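Local coordinates for protein putative acetyl transferase (Pyrococcus furiosus, PDB 1VKC) that is probably an acyltransferase of the GNAT family, transferring acyl groups other than amino-acyl groups, at residues A[11-17]-A[61-67]; A[27-32]-A[44-49]; A[74-80]-A[92-98]. All coordinates share one frame; numbering follows the deposited sequence.

Contact 1. Residues A[11-17]-A[61-67]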
# COMPACT_ATOMS: atom_id res chain seq x y z
N TYR A 11 5.22 15.47 -18.97
CA TYR A 11 4.03 15.58 -18.12
C TYR A 11 3.40 16.97 -18.12
O TYR A 11 4.06 17.96 -18.40
CB TYR A 11 4.35 15.16 -16.67
CG TYR A 11 5.07 16.22 -15.88
CD1 TYR A 11 4.35 17.18 -15.16
CD2 TYR A 11 6.46 16.26 -15.83
CE1 TYR A 11 5.01 18.16 -14.43
CE2 TYR A 11 7.12 17.24 -15.10
CZ TYR A 11 6.39 18.18 -14.40
OH TYR A 11 7.04 19.15 -13.68
N THR A 12 2.11 17.01 -17.79
CA THR A 12 1.35 18.26 -17.69
C THR A 12 0.71 18.35 -16.31
O THR A 12 0.46 17.33 -15.67
CB THR A 12 0.24 18.32 -18.77
OG1 THR A 12 -0.51 19.54 -18.63
CG2 THR A 12 -0.81 17.22 -18.57
N ILE A 13 0.44 19.58 -15.87
CA ILE A 13 -0.26 19.84 -14.62
C ILE A 13 -1.58 20.52 -14.95
O ILE A 13 -1.59 21.58 -15.59
CB ILE A 13 0.56 20.74 -13.66
CG1 ILE A 13 1.84 20.02 -13.24
CG2 ILE A 13 -0.28 21.10 -12.40
CD1 ILE A 13 2.83 20.90 -12.50
N VAL A 14 -2.67 19.90 -14.51
CA VAL A 14 -4.02 20.34 -14.81
C VAL A 14 -4.85 20.23 -13.55
O VAL A 14 -4.43 19.58 -12.58
CB VAL A 14 -4.66 19.43 -15.93
CG1 VAL A 14 -3.85 19.49 -17.22
CG2 VAL A 14 -4.78 17.99 -15.47
N ASP A 15 -6.05 20.81 -13.56
CA ASP A 15 -6.98 20.62 -12.46
C ASP A 15 -7.31 19.14 -12.29
O ASP A 15 -7.42 18.39 -13.28
CB ASP A 15 -8.26 21.42 -12.67
CG ASP A 15 -9.22 21.26 -11.56
OD1 ASP A 15 -10.10 20.40 -11.68
OD2 ASP A 15 -9.18 21.93 -10.50
N GLY A 16 -7.46 18.71 -11.05
CA GLY A 16 -7.55 17.31 -10.73
C GLY A 16 -8.89 16.87 -10.19
O GLY A 16 -8.99 15.78 -9.65
N GLU A 17 -9.92 17.69 -10.38
CA GLU A 17 -11.26 17.33 -9.89
C GLU A 17 -11.69 15.97 -10.41
O GLU A 17 -12.23 15.18 -9.65
CB GLU A 17 -12.32 18.38 -10.28
CG GLU A 17 -12.51 19.52 -9.30
CD GLU A 17 -12.91 19.07 -7.90
OE1 GLU A 17 -12.01 18.81 -7.08
OE2 GLU A 17 -14.13 19.00 -7.59
N HIS A 61 -11.89 23.39 -1.69
CA HIS A 61 -10.77 22.50 -2.04
C HIS A 61 -10.34 22.66 -3.49
O HIS A 61 -11.15 22.96 -4.37
CB HIS A 61 -11.15 21.03 -1.75
CG HIS A 61 -12.10 20.44 -2.75
ND1 HIS A 61 -13.44 20.25 -2.49
CD2 HIS A 61 -11.90 19.99 -4.01
CE1 HIS A 61 -14.03 19.71 -3.54
NE2 HIS A 61 -13.12 19.55 -4.49
N LYS A 62 -9.05 22.46 -3.75
CA LYS A 62 -8.49 22.47 -5.09
C LYS A 62 -7.46 21.37 -5.22
O LYS A 62 -6.62 21.20 -4.35
CB LYS A 62 -7.82 23.82 -5.38
CG LYS A 62 -7.15 23.94 -6.72
CD LYS A 62 -8.15 24.01 -7.86
CE LYS A 62 -7.45 24.21 -9.18
NZ LYS A 62 -8.44 24.30 -10.30
N PHE A 63 -7.55 20.62 -6.29
CA PHE A 63 -6.57 19.61 -6.61
C PHE A 63 -5.89 19.97 -7.90
O PHE A 63 -6.54 20.39 -8.86
CB PHE A 63 -7.25 18.27 -6.80
CG PHE A 63 -7.81 17.67 -5.56
CD1 PHE A 63 -7.05 16.83 -4.76
CD2 PHE A 63 -9.14 17.88 -5.23
CE1 PHE A 63 -7.58 16.26 -3.63
CE2 PHE A 63 -9.68 17.30 -4.10
CZ PHE A 63 -8.90 16.48 -3.30
N PHE A 64 -4.56 19.81 -7.94
CA PHE A 64 -3.82 19.75 -9.21
C PHE A 64 -3.21 18.37 -9.36
O PHE A 64 -2.75 17.78 -8.38
CB PHE A 64 -2.71 20.79 -9.28
CG PHE A 64 -3.20 22.20 -9.37
CD1 PHE A 64 -3.64 22.71 -10.59
CD2 PHE A 64 -3.22 23.01 -8.25
CE1 PHE A 64 -4.09 24.05 -10.69
CE2 PHE A 64 -3.67 24.34 -8.34
CZ PHE A 64 -4.10 24.85 -9.58
N VAL A 65 -3.18 17.86 -10.59
CA VAL A 65 -2.52 16.59 -10.86
C VAL A 65 -1.45 16.74 -11.93
O VAL A 65 -1.56 17.59 -12.82
CB VAL A 65 -3.53 15.48 -11.25
CG1 VAL A 65 -4.45 15.16 -10.08
CG2 VAL A 65 -4.34 15.86 -12.49
N ALA A 66 -0.42 15.91 -11.82
CA ALA A 66 0.61 15.77 -12.84
C ALA A 66 0.26 14.51 -13.62
O ALA A 66 0.08 13.44 -13.03
CB ALA A 66 1.98 15.63 -12.21
N LEU A 67 0.12 14.64 -14.94
CA LEU A 67 -0.31 13.53 -15.81
C LEU A 67 0.74 13.27 -16.86
O LEU A 67 1.20 14.21 -17.49
CB LEU A 67 -1.63 13.88 -16.49
CG LEU A 67 -2.85 14.14 -15.61
CD1 LEU A 67 -4.05 14.47 -16.48
CD2 LEU A 67 -3.15 12.96 -14.70
O HOH W 1 -9.76 20.87 -8.15

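Contact 2. Residues A[27-32]-A[44-49]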
# COMPACT_ATOMS: atom_id res chain seq x y z
N ASP A 27 -3.20 8.01 -2.21
CA ASP A 27 -2.97 8.47 -0.85
C ASP A 27 -3.21 7.36 0.19
O ASP A 27 -2.48 7.26 1.15
CB ASP A 27 -3.85 9.65 -0.54
CG ASP A 27 -3.67 10.13 0.88
OD1 ASP A 27 -2.56 10.61 1.24
OD2 ASP A 27 -4.59 10.05 1.71
N ARG A 28 -4.23 6.54 -0.02
CA ARG A 28 -4.47 5.38 0.85
C ARG A 28 -3.27 4.45 0.85
O ARG A 28 -2.82 4.00 1.90
CB ARG A 28 -5.70 4.63 0.37
CG ARG A 28 -5.95 3.31 1.11
CD ARG A 28 -7.33 2.78 0.90
NE ARG A 28 -8.31 3.82 1.25
CZ ARG A 28 -9.56 3.86 0.83
NH1 ARG A 28 -10.06 2.91 0.02
NH2 ARG A 28 -10.34 4.88 1.21
N GLU A 29 -2.74 4.16 -0.33
CA GLU A 29 -1.59 3.27 -0.48
C GLU A 29 -0.34 3.87 0.17
O GLU A 29 0.34 3.21 0.96
CB GLU A 29 -1.35 2.95 -1.98
CG GLU A 29 -0.17 2.00 -2.27
CD GLU A 29 -0.42 0.56 -1.83
OE1 GLU A 29 0.53 -0.09 -1.34
OE2 GLU A 29 -1.54 0.07 -1.99
N ILE A 30 -0.04 5.12 -0.18
CA ILE A 30 1.13 5.80 0.35
C ILE A 30 1.08 5.95 1.89
O ILE A 30 2.03 5.58 2.59
CB ILE A 30 1.30 7.18 -0.34
CG1 ILE A 30 1.75 6.99 -1.80
CG2 ILE A 30 2.35 8.04 0.40
CD1 ILE A 30 1.86 8.27 -2.58
N SER A 31 -0.04 6.48 2.39
CA SER A 31 -0.16 6.86 3.81
C SER A 31 -0.00 5.68 4.76
O SER A 31 0.40 5.85 5.91
CB SER A 31 -1.50 7.54 4.08
OG SER A 31 -1.57 8.77 3.42
N TYR A 32 -0.32 4.49 4.28
CA TYR A 32 -0.34 3.32 5.15
C TYR A 32 1.04 2.99 5.74
O TYR A 32 1.13 2.42 6.82
CB TYR A 32 -0.92 2.10 4.43
CG TYR A 32 -0.90 0.88 5.29
CD1 TYR A 32 -1.68 0.82 6.43
CD2 TYR A 32 -0.07 -0.19 4.98
CE1 TYR A 32 -1.66 -0.30 7.24
CE2 TYR A 32 -0.03 -1.31 5.79
CZ TYR A 32 -0.83 -1.36 6.92
OH TYR A 32 -0.80 -2.46 7.72
N TYR A 44 -7.79 0.36 8.75
CA TYR A 44 -7.10 1.50 8.14
C TYR A 44 -7.90 2.04 6.95
O TYR A 44 -8.21 3.22 6.87
CB TYR A 44 -5.67 1.14 7.72
CG TYR A 44 -5.08 2.13 6.75
CD1 TYR A 44 -4.94 1.83 5.39
CD2 TYR A 44 -4.73 3.42 7.18
CE1 TYR A 44 -4.41 2.76 4.50
CE2 TYR A 44 -4.20 4.34 6.31
CZ TYR A 44 -4.05 4.02 4.97
OH TYR A 44 -3.53 4.96 4.13
N GLU A 45 -8.24 1.15 6.02
CA GLU A 45 -9.02 1.51 4.84
C GLU A 45 -10.31 2.29 5.16
O GLU A 45 -10.61 3.30 4.51
CB GLU A 45 -9.36 0.24 4.07
CG GLU A 45 -9.53 0.40 2.59
CD GLU A 45 -8.85 -0.72 1.82
OE1 GLU A 45 -8.18 -0.42 0.82
OE2 GLU A 45 -8.96 -1.91 2.24
N GLU A 46 -11.07 1.81 6.14
CA GLU A 46 -12.37 2.44 6.49
C GLU A 46 -12.18 3.84 7.08
O GLU A 46 -12.91 4.77 6.75
CB GLU A 46 -13.15 1.57 7.48
CG GLU A 46 -13.68 0.27 6.86
CD GLU A 46 -14.29 -0.69 7.88
OE1 GLU A 46 -14.46 -0.29 9.07
OE2 GLU A 46 -14.59 -1.84 7.49
N ARG A 47 -11.19 3.95 7.96
CA ARG A 47 -10.83 5.24 8.60
C ARG A 47 -10.23 6.23 7.61
O ARG A 47 -10.52 7.43 7.65
CB ARG A 47 -9.84 4.99 9.72
CG ARG A 47 -10.42 4.24 10.90
CD ARG A 47 -9.41 3.91 11.96
NE ARG A 47 -9.95 2.96 12.92
CZ ARG A 47 -9.27 2.36 13.89
NH1 ARG A 47 -9.90 1.49 14.68
NH2 ARG A 47 -7.98 2.59 14.08
N HIS A 48 -9.37 5.73 6.72
CA HIS A 48 -8.86 6.56 5.63
C HIS A 48 -10.00 7.11 4.76
O HIS A 48 -9.98 8.28 4.39
CB HIS A 48 -7.82 5.82 4.74
CG HIS A 48 -7.32 6.68 3.60
ND1 HIS A 48 -8.06 6.89 2.45
CD2 HIS A 48 -6.21 7.43 3.47
CE1 HIS A 48 -7.39 7.71 1.65
NE2 HIS A 48 -6.27 8.05 2.25
N GLU A 49 -11.00 6.27 4.44
CA GLU A 49 -12.13 6.74 3.64
C GLU A 49 -12.93 7.80 4.42
O GLU A 49 -13.24 8.85 3.88
CB GLU A 49 -13.05 5.57 3.25
CG GLU A 49 -14.24 5.96 2.38
CD GLU A 49 -13.84 6.51 1.02
OE1 GLU A 49 -14.43 7.52 0.59
OE2 GLU A 49 -12.95 5.92 0.37

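Contact 3. Residues A[74-80]-A[92-98]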
# COMPACT_ATOMS: atom_id res chain seq x y z
N LEU A 74 0.79 10.94 -12.15
CA LEU A 74 2.15 10.98 -11.61
C LEU A 74 2.22 11.56 -10.20
O LEU A 74 3.15 11.26 -9.46
CB LEU A 74 3.06 11.80 -12.52
CG LEU A 74 3.15 11.34 -13.97
CD1 LEU A 74 4.10 12.26 -14.72
CD2 LEU A 74 3.60 9.89 -14.05
N GLY A 75 1.26 12.39 -9.83
CA GLY A 75 1.27 13.02 -8.52
C GLY A 75 0.19 14.06 -8.40
O GLY A 75 -0.45 14.40 -9.38
N HIS A 76 0.00 14.58 -7.19
CA HIS A 76 -1.03 15.58 -6.98
C HIS A 76 -0.68 16.49 -5.82
O HIS A 76 0.20 16.16 -4.99
CB HIS A 76 -2.38 14.88 -6.70
CG HIS A 76 -2.43 14.20 -5.37
ND1 HIS A 76 -2.88 14.83 -4.24
CD2 HIS A 76 -2.03 12.97 -4.99
CE1 HIS A 76 -2.78 14.00 -3.21
NE2 HIS A 76 -2.25 12.88 -3.64
N VAL A 77 -1.38 17.62 -5.76
CA VAL A 77 -1.40 18.46 -4.59
C VAL A 77 -2.85 18.75 -4.22
O VAL A 77 -3.69 18.94 -5.10
CB VAL A 77 -0.55 19.74 -4.76
CG1 VAL A 77 -0.94 20.53 -6.00
CG2 VAL A 77 -0.65 20.59 -3.52
N TRP A 78 -3.15 18.71 -2.92
CA TRP A 78 -4.49 18.98 -2.39
C TRP A 78 -4.42 20.26 -1.57
O TRP A 78 -3.72 20.31 -0.59
CB TRP A 78 -4.97 17.76 -1.57
CG TRP A 78 -6.35 17.87 -0.92
CD1 TRP A 78 -7.27 18.87 -1.06
CD2 TRP A 78 -6.95 16.89 -0.06
NE1 TRP A 78 -8.38 18.59 -0.31
CE2 TRP A 78 -8.23 17.38 0.31
CE3 TRP A 78 -6.54 15.65 0.45
CZ2 TRP A 78 -9.10 16.68 1.16
CZ3 TRP A 78 -7.41 14.94 1.30
CH2 TRP A 78 -8.67 15.46 1.65
N ILE A 79 -5.15 21.29 -2.01
CA ILE A 79 -5.18 22.60 -1.37
C ILE A 79 -6.55 22.88 -0.77
O ILE A 79 -7.58 22.59 -1.41
CB ILE A 79 -4.91 23.72 -2.40
CG1 ILE A 79 -3.73 23.38 -3.29
CG2 ILE A 79 -4.69 25.07 -1.69
CD1 ILE A 79 -3.78 24.10 -4.59
N CYS A 80 -6.54 23.47 0.42
CA CYS A 80 -7.74 23.95 1.10
C CYS A 80 -7.59 25.43 1.48
O CYS A 80 -6.67 25.78 2.23
CB CYS A 80 -7.97 23.16 2.40
SG CYS A 80 -9.49 23.54 3.27
N ALA A 92 -3.89 29.15 2.34
CA ALA A 92 -4.09 27.91 1.63
C ALA A 92 -3.38 26.86 2.46
O ALA A 92 -2.19 26.97 2.69
CB ALA A 92 -3.49 27.97 0.29
N TYR A 93 -4.12 25.86 2.91
CA TYR A 93 -3.54 24.74 3.62
C TYR A 93 -3.35 23.57 2.63
O TYR A 93 -4.27 23.21 1.89
CB TYR A 93 -4.42 24.32 4.78
CG TYR A 93 -3.76 23.31 5.70
CD1 TYR A 93 -4.01 21.95 5.57
CD2 TYR A 93 -2.88 23.73 6.69
CE1 TYR A 93 -3.41 21.03 6.42
CE2 TYR A 93 -2.25 22.81 7.53
CZ TYR A 93 -2.52 21.47 7.39
OH TYR A 93 -1.91 20.56 8.24
N ILE A 94 -2.15 23.02 2.59
CA ILE A 94 -1.84 21.89 1.72
C ILE A 94 -1.97 20.63 2.55
O ILE A 94 -1.14 20.35 3.44
CB ILE A 94 -0.40 21.99 1.16
CG1 ILE A 94 -0.14 23.34 0.49
CG2 ILE A 94 -0.10 20.79 0.22
CD1 ILE A 94 -0.91 23.62 -0.69
N TYR A 95 -3.01 19.87 2.26
CA TYR A 95 -3.24 18.60 2.94
C TYR A 95 -2.22 17.59 2.52
O TYR A 95 -1.73 16.81 3.33
CB TYR A 95 -4.63 18.07 2.63
CG TYR A 95 -5.71 18.67 3.50
CD1 TYR A 95 -6.79 19.33 2.94
CD2 TYR A 95 -5.63 18.57 4.88
CE1 TYR A 95 -7.79 19.88 3.76
CE2 TYR A 95 -6.60 19.12 5.70
CZ TYR A 95 -7.68 19.77 5.13
OH TYR A 95 -8.64 20.30 5.95
N ASP A 96 -1.89 17.62 1.24
CA ASP A 96 -1.10 16.59 0.66
C ASP A 96 -0.35 17.04 -0.59
O ASP A 96 -0.87 17.82 -1.36
CB ASP A 96 -2.05 15.45 0.27
CG ASP A 96 -1.37 14.18 0.08
OD1 ASP A 96 -0.17 14.07 0.43
OD2 ASP A 96 -1.95 13.20 -0.41
N ILE A 97 0.86 16.54 -0.75
CA ILE A 97 1.56 16.57 -2.02
C ILE A 97 2.31 15.23 -2.14
O ILE A 97 3.07 14.85 -1.26
CB ILE A 97 2.47 17.80 -2.12
CG1 ILE A 97 3.22 17.83 -3.45
CG2 ILE A 97 3.45 17.86 -0.96
CD1 ILE A 97 3.51 19.24 -3.91
N GLU A 98 2.01 14.49 -3.21
CA GLU A 98 2.47 13.12 -3.39
C GLU A 98 2.89 12.93 -4.84
O GLU A 98 2.22 13.41 -5.76
CB GLU A 98 1.35 12.12 -2.98
CG GLU A 98 1.19 11.98 -1.46
CD GLU A 98 -0.10 11.28 -0.99
OE1 GLU A 98 -0.25 11.09 0.25
OE2 GLU A 98 -0.98 10.92 -1.81

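Contact 1. Residues A[11-17]-A[61-67]
Tyr11 brings its CD1 obliquely to the methyl of Ala66. Its CG stands between the backbone N and the carbonyl carbon (chi1 78°), which puts the ring on the side of the sheet where Ile13 and Ala66 also lie. Thr12 trades both backbone bonds with Leu67, and its CG2 runs alongside the leucine CB. Ile13 pairs with Ala66 without hydrogen bonds; the Ile13 and Phe64 side chains cross at about a right angle, with Ile13 CG2 4.0 Å from Phe64 CB. On the other face Val14 CG2 wedges against two neighbours, Val65 CG2 and Leu67 CD1, each at 3.7 Å, while its N and O both bond Val65.

At Asp15 the contact turns polar. OD2 makes a salt bridge with Lys62 NZ at 2.5 Å, a length short enough to be doubtful, and also lies 2.6 Å from a water that accepts from Phe63 N. OD1 is met from above the carboxylate plane by Glu17 N at 3.0 Å, closing an Asx turn. With an alanine here Lys62 would probably be left without its counter-charge and the turn would be set free to shift. Gly16 N reaches Phe63 O from above the carbonyl plane at 2.9 Å, and Gly16 CA packs against Val65 CG1. Glu17 ends the segment with OE1 2.9 Å from His61 NE2, in the imidazole plane, for the histidine conformer described here. The 11-15 strand is the outer strand of an antiparallel pair, as expected for the first two strands of the GNAT fold.

Contact 2. Residues A[27-32]-A[44-49]
The two helices that follow the first strand of the GNAT fold meet here, with the Arg28 side chain as a knob among Tyr44, Glu45, His48 and Glu49. Arg28 CB lies over the face of the His48 ring, 3.8 Å from its centroid, in a CH-pi contact. Beyond a bend at chi3 (-54°), the guanidinium stands nearly perpendicular to that ring and uses NH2 twice: toward Glu49 OE2 at 2.9 Å in a salt bridge, and toward His48 ND1 at 3.3 Å. The other imidazole nitrogen, NE2, gives its N-H to Asp27 OD2 at 2.7 Å, on the anti side and tilted about 33° from the carboxylate plane, so both ring nitrogens are engaged and the flip of the ring is fixed. Tyr44 OH donates to Arg28 O at 2.5 Å, in the carbonyl plane and on a lone pair. Tyr32 CD1 covers one face of the Tyr44 ring and His48 CB the opposite one.

Glu45 lays CG over a face of the guanidinium; its OE1 makes a long ion pair with NH1 but a stronger one with Arg28 of the second subunit. The result is a polar helix-helix crossing that forms part of the dimer interface.

Contact 3. Residues A[74-80]-A[92-98]
The beta hairpin of strands 73-83 and 90-99 runs through the middle of the GNAT sheet, and its polar end is held by His76 and Glu98. These two trade both backbone bonds, and their side chains lie side by side, pointing the same way. His76 NE2 donates to Glu98 OE2 at 3.0 Å, reaching it from above the carboxylate plane, with ring and carboxylate turned 85° apart. The imidazole swings across the pair because its CG sits between the backbone N and the carbonyl carbon (chi1 70°).

Farther along the same face comes the aromatic part. Tyr95 sets its edge against the face of the Trp78 indole: CD1 stands 3.6 Å from CE2 of the tryptophan, and Tyr95 CB lies off-centre over the six-membered ring. Tyr95 CE1 goes on to touch Cys80 CB at 3.6 Å. Outside the hairpin, Phe63 stacks on Trp78 and Phe52 meets it at an angle.

Trp78 faces two residues of the partner strand. Its N-H goes to Asp96 O at 2.9 Å, while its O accepts from Tyr95 N at 3.0 Å. This extra residue, with Tyr95 in a near-helical backbone conformation, is a beta bulge; regular pairing resumes at Ile79 with Ile94 and continues to Cys80 with Tyr93.

The opposite face of the hairpin is aliphatic. Val77 CG2 meets Ile94 CG2 at 3.8 Å, Ile79 and Ile94 run side by side, and Ile79 CG2 touches Ala92 CB at 3.7 Å. Helix 108-122 covers this face, meeting Ile79, Ala92 and Ile97. A bulge in the fourth strand is a hallmark of the GNAT fold, where it helps form the acetyl-CoA site in relatives; a similar role here is probable.

Contacts 1 and 3 belong to one sheet: strands 60-68 and 73-83 are neighbours, joined by backbone bonds such as Lys62 O to Ile79 N. Contact 3 is buried near the centre of the chain, one face aliphatic, the other aromatic with a histidine and acids at one end, whereas contact 1 is at the outer strand and ends in a salt bridge, a His-carboxylate hydrogen bond and a water. Contact 2 lies apart from the sheet pairing; it joins helices, mostly through charged and polar groups, and takes part in the dimer interface. It meets contact 3 where Asp27 comes close to Asp96 and Glu98, and Ile30 packs on Glu98. It is nested within the chain loop that contact 1 closes.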